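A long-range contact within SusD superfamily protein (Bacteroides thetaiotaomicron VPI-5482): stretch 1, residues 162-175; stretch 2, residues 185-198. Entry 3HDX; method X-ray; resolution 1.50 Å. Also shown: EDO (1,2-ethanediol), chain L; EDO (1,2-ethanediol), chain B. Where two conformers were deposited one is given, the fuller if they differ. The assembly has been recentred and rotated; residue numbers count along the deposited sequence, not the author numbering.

Stretch 1 (162-175) ELLTAIEDLPYQYG
Stretch 2 (185-198) YGAQWQGKLFNKLS

A helix already under way at Glu162 gives way, further on, to an irregular tail that ends at Gly175: Leu170 (phi/psi -78/125), Pro171 (-83/168), a kink at Tyr172 (-70/-47), Gln173 (-133/153) and Tyr174 (-104/124). The second stretch returns along that tail in the opposite sense, so that Gly175 lies beside Tyr185 (CA to CA 4.4 Å), Gln173 beside Gly186 (CA to CA 5.4 Å) and Leu170 beside Lys196 (CA to CA 4.8 Å). Residues 187-188 form a 3-10 segment, and a new helix starts at Lys196. Together the stretches bury 878 Å².

Lys196 is the largest plug. With phi/psi of -57/-42 and chi angles t, t, m, m, its chain extends and then curls, so that Lys196 NZ donates to Ile167 O (2.9 Å) and to Leu170 O (2.7 Å). A lysine suits this place because its methylenes can be buried while its ammonium answers backbone carbonyls. Lys196 CG packs on Ile167 CG2 at 3.9 Å, and Lys196 CE lies over one face of the Tyr172 ring, 4.0 Å from its centroid. Tyr172 (chi1 m, chi2 -67°) starts with CA-to-CB directed away, yet its ring comes back to form this wall; Leu197 CD2 meets the ring edge, 3.8 Å from Tyr172 CE1. The backbone fixes the register here: Lys196 N donates to Pro171 O at 2.9 Å.

Just before it, Asn195 (phi/psi -111/180, chi1 p) caps the new helix, Asn195 OD1 accepting from Ser198 N at 3.0 Å and weakly from Leu197 N at 2.8 Å, while Asn195 N donates to Ser198 OG at 2.9 Å. Asn195 CB also touches the tail, 3.4 Å from Tyr172 O.

Tyr174, buried with chi1 m and chi2 87°, is the second plug. Tyr174 OH donates to Phe194 O at 2.6 Å, satisfying a polar tip at the end of a buried ring. Leu193, chi1 m and chi2 t, sets Leu193 CD1 over one face of the Tyr174 ring, 3.9 Å from the centroid, and at the ring's root Tyr174 CB rests 3.8 Å from Trp189 CD1. Phe194 (chi1 t, chi2 -85°) leaves the chain sideways, and its ring packs beside Leu170 and Leu163: Leu170 CD1 approaches its edge, 4.1 Å from Phe194 CD1, and Leu163 CD2 is 4.5 Å from Phe194 CZ. Leu163, Ile167 and Leu170 all use chi1 m, chi2 t.

At the Gly175/Tyr185 end the main chains come close. Tyr174 O accepts from Gly186 N at 2.9 Å and also meets Tyr185 CA at 3.2 Å in a CA-H...O contact. A water accepts from Tyr174 N (3.0 Å) and donates to Gly186 O (2.9 Å), bridging them. Glycine fits twice: Gly175 (79/168) and Gly186 (48/-114) both have positive phi, and a CB on Gly175 would sit only 3.2 Å from Tyr185 CB. Gln173, chi1 m and chi2 t, reaches across so that Gln173 OE1 accepts from Gln190 NE2 at 2.9 Å; Gln190 (chi1 m, chi2 t) extends to meet it in a single amide hydrogen bond.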

# COMPACT_ATOMS: atom_id res chain seq x y z
N GLU A 162 12.50 11.37 -8.52
CA GLU A 162 11.23 12.00 -8.86
C GLU A 162 10.45 12.42 -7.64
O GLU A 162 9.87 13.51 -7.63
CB GLU A 162 10.36 11.05 -9.70
CG GLU A 162 10.92 10.77 -11.09
CD GLU A 162 10.69 11.92 -12.01
OE1 GLU A 162 9.53 12.39 -12.17
OE2 GLU A 162 11.72 12.37 -12.60
N LEU A 163 10.44 11.58 -6.60
CA LEU A 163 9.72 11.89 -5.36
C LEU A 163 10.36 13.07 -4.65
O LEU A 163 9.67 13.98 -4.15
CB LEU A 163 9.64 10.67 -4.44
CG LEU A 163 8.63 9.63 -4.91
CD1 LEU A 163 8.98 8.21 -4.37
CD2 LEU A 163 7.16 10.00 -4.59
N LEU A 164 11.69 13.08 -4.58
CA LEU A 164 12.40 14.23 -3.94
C LEU A 164 12.11 15.55 -4.68
O LEU A 164 11.90 16.59 -4.05
CB LEU A 164 13.91 13.95 -3.80
CG LEU A 164 14.20 12.96 -2.68
CD1 LEU A 164 15.60 12.43 -2.85
CD2 LEU A 164 14.04 13.61 -1.28
N THR A 165 12.04 15.49 -6.02
CA THR A 165 11.66 16.67 -6.83
C THR A 165 10.21 17.08 -6.53
O THR A 165 9.93 18.26 -6.24
CB THR A 165 11.88 16.41 -8.32
OG1 THR A 165 13.28 16.26 -8.54
CG2 THR A 165 11.36 17.53 -9.19
N ALA A 166 9.31 16.08 -6.49
CA ALA A 166 7.87 16.37 -6.21
C ALA A 166 7.68 17.03 -4.83
O ALA A 166 6.88 17.96 -4.70
CB ALA A 166 7.01 15.11 -6.28
N ILE A 167 8.45 16.58 -3.85
CA ILE A 167 8.38 17.07 -2.45
C ILE A 167 8.62 18.59 -2.38
O ILE A 167 8.07 19.25 -1.54
CB ILE A 167 9.37 16.26 -1.54
CG1 ILE A 167 8.69 14.91 -1.21
CG2 ILE A 167 9.78 17.05 -0.26
CD1 ILE A 167 9.65 13.82 -0.66
N GLU A 168 9.46 19.12 -3.28
CA GLU A 168 9.71 20.57 -3.27
C GLU A 168 8.42 21.38 -3.48
O GLU A 168 8.30 22.50 -2.95
CB GLU A 168 10.84 20.94 -4.24
CG GLU A 168 12.17 20.40 -3.73
CD GLU A 168 12.49 20.96 -2.34
OE1 GLU A 168 12.80 22.19 -2.26
OE2 GLU A 168 12.39 20.21 -1.32
N ASP A 169 7.46 20.82 -4.22
CA ASP A 169 6.18 21.49 -4.52
C ASP A 169 4.93 20.92 -3.88
O ASP A 169 3.89 21.58 -3.90
CB ASP A 169 5.98 21.58 -6.04
CG ASP A 169 6.97 22.51 -6.71
OD1 ASP A 169 7.26 23.56 -6.14
OD2 ASP A 169 7.43 22.19 -7.83
N LEU A 170 4.99 19.73 -3.27
CA LEU A 170 3.82 19.16 -2.61
C LEU A 170 3.62 19.83 -1.25
O LEU A 170 4.57 19.84 -0.45
CB LEU A 170 3.97 17.66 -2.35
CG LEU A 170 3.93 16.73 -3.56
CD1 LEU A 170 4.53 15.34 -3.15
CD2 LEU A 170 2.50 16.65 -4.13
N PRO A 171 2.43 20.39 -1.02
CA PRO A 171 2.15 20.96 0.29
C PRO A 171 1.71 19.86 1.28
O PRO A 171 1.48 18.70 0.90
CB PRO A 171 1.01 21.93 -0.01
CG PRO A 171 0.19 21.16 -1.03
CD PRO A 171 1.23 20.43 -1.89
N TYR A 172 1.67 20.23 2.55
CA TYR A 172 1.07 19.38 3.59
C TYR A 172 -0.46 19.34 3.41
O TYR A 172 -1.06 18.26 3.48
CB TYR A 172 1.44 19.84 4.98
CG TYR A 172 2.90 19.67 5.28
CD1 TYR A 172 3.45 18.40 5.38
CD2 TYR A 172 3.75 20.76 5.51
CE1 TYR A 172 4.78 18.21 5.67
CE2 TYR A 172 5.08 20.56 5.81
CZ TYR A 172 5.60 19.27 5.89
OH TYR A 172 6.94 19.06 6.19
N GLN A 173 -1.07 20.52 3.20
CA GLN A 173 -2.51 20.66 2.96
C GLN A 173 -2.72 21.58 1.77
O GLN A 173 -1.89 22.47 1.51
CB GLN A 173 -3.23 21.17 4.21
CG GLN A 173 -3.16 20.16 5.33
CD GLN A 173 -4.08 20.42 6.47
OE1 GLN A 173 -5.25 20.71 6.28
NE2 GLN A 173 -3.58 20.25 7.69
N TYR A 174 -3.85 21.38 1.09
CA TYR A 174 -4.17 22.09 -0.16
C TYR A 174 -5.20 23.19 0.04
O TYR A 174 -6.30 22.92 0.45
CB TYR A 174 -4.68 21.11 -1.19
CG TYR A 174 -3.60 20.19 -1.74
CD1 TYR A 174 -3.26 19.00 -1.12
CD2 TYR A 174 -2.91 20.55 -2.91
CE1 TYR A 174 -2.24 18.19 -1.66
CE2 TYR A 174 -1.91 19.75 -3.43
CZ TYR A 174 -1.59 18.56 -2.80
OH TYR A 174 -0.60 17.79 -3.36
N GLY A 175 -4.83 24.40 -0.36
CA GLY A 175 -5.70 25.55 -0.36
C GLY A 175 -5.91 26.21 0.98
O GLY A 175 -5.58 25.67 2.03
N TYR A 185 -10.61 23.26 0.42
CA TYR A 185 -9.36 23.52 1.11
C TYR A 185 -9.19 22.72 2.39
O TYR A 185 -10.16 22.22 2.94
CB TYR A 185 -9.19 25.00 1.45
CG TYR A 185 -9.97 25.49 2.63
CD1 TYR A 185 -11.34 25.73 2.54
CD2 TYR A 185 -9.32 25.75 3.86
CE1 TYR A 185 -12.07 26.22 3.64
CE2 TYR A 185 -10.04 26.23 4.96
CZ TYR A 185 -11.42 26.46 4.84
OH TYR A 185 -12.16 26.93 5.92
N GLY A 186 -7.94 22.68 2.84
CA GLY A 186 -7.55 22.08 4.12
C GLY A 186 -8.11 20.71 4.41
O GLY A 186 -7.82 19.76 3.70
N ALA A 187 -8.97 20.63 5.43
CA ALA A 187 -9.59 19.36 5.84
C ALA A 187 -10.35 18.63 4.74
O ALA A 187 -10.34 17.43 4.68
CB ALA A 187 -10.49 19.57 7.08
N GLN A 188 -10.93 19.39 3.82
CA GLN A 188 -11.67 18.80 2.72
C GLN A 188 -10.83 17.91 1.81
O GLN A 188 -11.38 17.01 1.18
CB GLN A 188 -12.35 19.89 1.88
CG GLN A 188 -13.44 20.65 2.65
CD GLN A 188 -14.00 21.81 1.83
OE1 GLN A 188 -13.28 22.71 1.40
NE2 GLN A 188 -15.32 21.81 1.66
N TRP A 189 -9.53 18.22 1.70
CA TRP A 189 -8.64 17.40 0.87
C TRP A 189 -7.80 16.39 1.65
O TRP A 189 -7.07 15.60 1.03
CB TRP A 189 -7.74 18.30 0.03
CG TRP A 189 -8.41 19.09 -1.05
CD1 TRP A 189 -8.43 20.47 -1.18
CD2 TRP A 189 -9.07 18.57 -2.19
NE1 TRP A 189 -9.07 20.81 -2.35
CE2 TRP A 189 -9.46 19.67 -3.00
CE3 TRP A 189 -9.37 17.27 -2.63
CZ2 TRP A 189 -10.16 19.49 -4.21
CZ3 TRP A 189 -10.04 17.10 -3.86
CH2 TRP A 189 -10.42 18.20 -4.63
N GLN A 190 -7.85 16.43 2.99
CA GLN A 190 -7.08 15.48 3.82
C GLN A 190 -7.54 14.05 3.51
O GLN A 190 -8.72 13.77 3.44
CB GLN A 190 -7.27 15.75 5.30
CG GLN A 190 -6.62 17.01 5.79
CD GLN A 190 -6.96 17.33 7.23
OE1 GLN A 190 -7.50 16.48 7.95
NE2 GLN A 190 -6.59 18.55 7.68
N GLY A 191 -6.58 13.14 3.32
CA GLY A 191 -6.95 11.76 2.98
C GLY A 191 -7.48 11.57 1.59
O GLY A 191 -8.05 10.52 1.30
N LYS A 192 -7.32 12.59 0.73
CA LYS A 192 -7.83 12.54 -0.64
C LYS A 192 -6.69 12.77 -1.64
O LYS A 192 -6.43 11.93 -2.53
CB LYS A 192 -9.03 13.50 -0.80
CG LYS A 192 -10.16 13.09 0.18
CD LYS A 192 -11.51 13.69 -0.09
CE LYS A 192 -12.57 13.05 0.80
NZ LYS A 192 -13.93 13.62 0.48
N LEU A 193 -5.99 13.87 -1.49
CA LEU A 193 -4.84 14.19 -2.34
C LEU A 193 -3.49 13.75 -1.75
O LEU A 193 -3.31 13.75 -0.52
CB LEU A 193 -4.80 15.70 -2.60
CG LEU A 193 -6.06 16.25 -3.29
CD1 LEU A 193 -5.92 17.76 -3.39
CD2 LEU A 193 -6.36 15.63 -4.68
N PHE A 194 -2.56 13.38 -2.64
CA PHE A 194 -1.20 13.01 -2.31
C PHE A 194 -0.54 14.28 -1.72
O PHE A 194 -0.51 15.33 -2.38
CB PHE A 194 -0.54 12.57 -3.61
CG PHE A 194 0.63 11.69 -3.44
CD1 PHE A 194 1.88 12.21 -3.22
CD2 PHE A 194 0.52 10.31 -3.65
CE1 PHE A 194 2.97 11.41 -3.09
CE2 PHE A 194 1.64 9.49 -3.54
CZ PHE A 194 2.86 10.07 -3.28
N ASN A 195 -0.05 14.20 -0.48
CA ASN A 195 0.57 15.35 0.17
C ASN A 195 2.06 15.11 0.33
O ASN A 195 2.61 14.06 -0.06
CB ASN A 195 -0.17 15.62 1.50
CG ASN A 195 -0.02 14.49 2.52
OD1 ASN A 195 1.09 14.15 2.91
ND2 ASN A 195 -1.15 13.91 2.97
N LYS A 196 2.75 16.09 0.91
CA LYS A 196 4.20 15.99 1.03
C LYS A 196 4.63 14.72 1.78
O LYS A 196 5.62 14.05 1.40
CB LYS A 196 4.78 17.21 1.72
CG LYS A 196 6.29 17.38 1.56
CD LYS A 196 6.88 18.45 2.49
CE LYS A 196 6.43 19.88 2.27
NZ LYS A 196 6.82 20.36 0.89
N LEU A 197 3.90 14.39 2.86
CA LEU A 197 4.22 13.19 3.65
C LEU A 197 3.89 11.89 2.91
O LEU A 197 4.58 10.87 3.10
CB LEU A 197 3.64 13.23 5.05
CG LEU A 197 4.11 14.42 5.90
CD1 LEU A 197 3.57 14.30 7.38
CD2 LEU A 197 5.68 14.54 5.86
N SER A 198 2.87 11.93 2.05
CA SER A 198 2.59 10.78 1.16
C SER A 198 3.87 10.45 0.37
O SER A 198 4.31 9.30 0.31
CB SER A 198 1.46 11.10 0.18
OG SER A 198 0.32 11.64 0.82
C1 EDO L . -16.25 24.78 -0.58
O1 EDO L . -15.82 23.43 -0.87
C2 EDO L . -15.99 25.13 0.87
O2 EDO L . -14.58 25.31 1.06
C1 EDO B . -13.67 16.95 -3.04
O1 EDO B . -13.85 15.91 -2.07
C2 EDO B . -12.97 18.11 -2.34
O2 EDO B . -13.79 18.65 -1.30
O HOH W 1 -5.37 19.17 2.34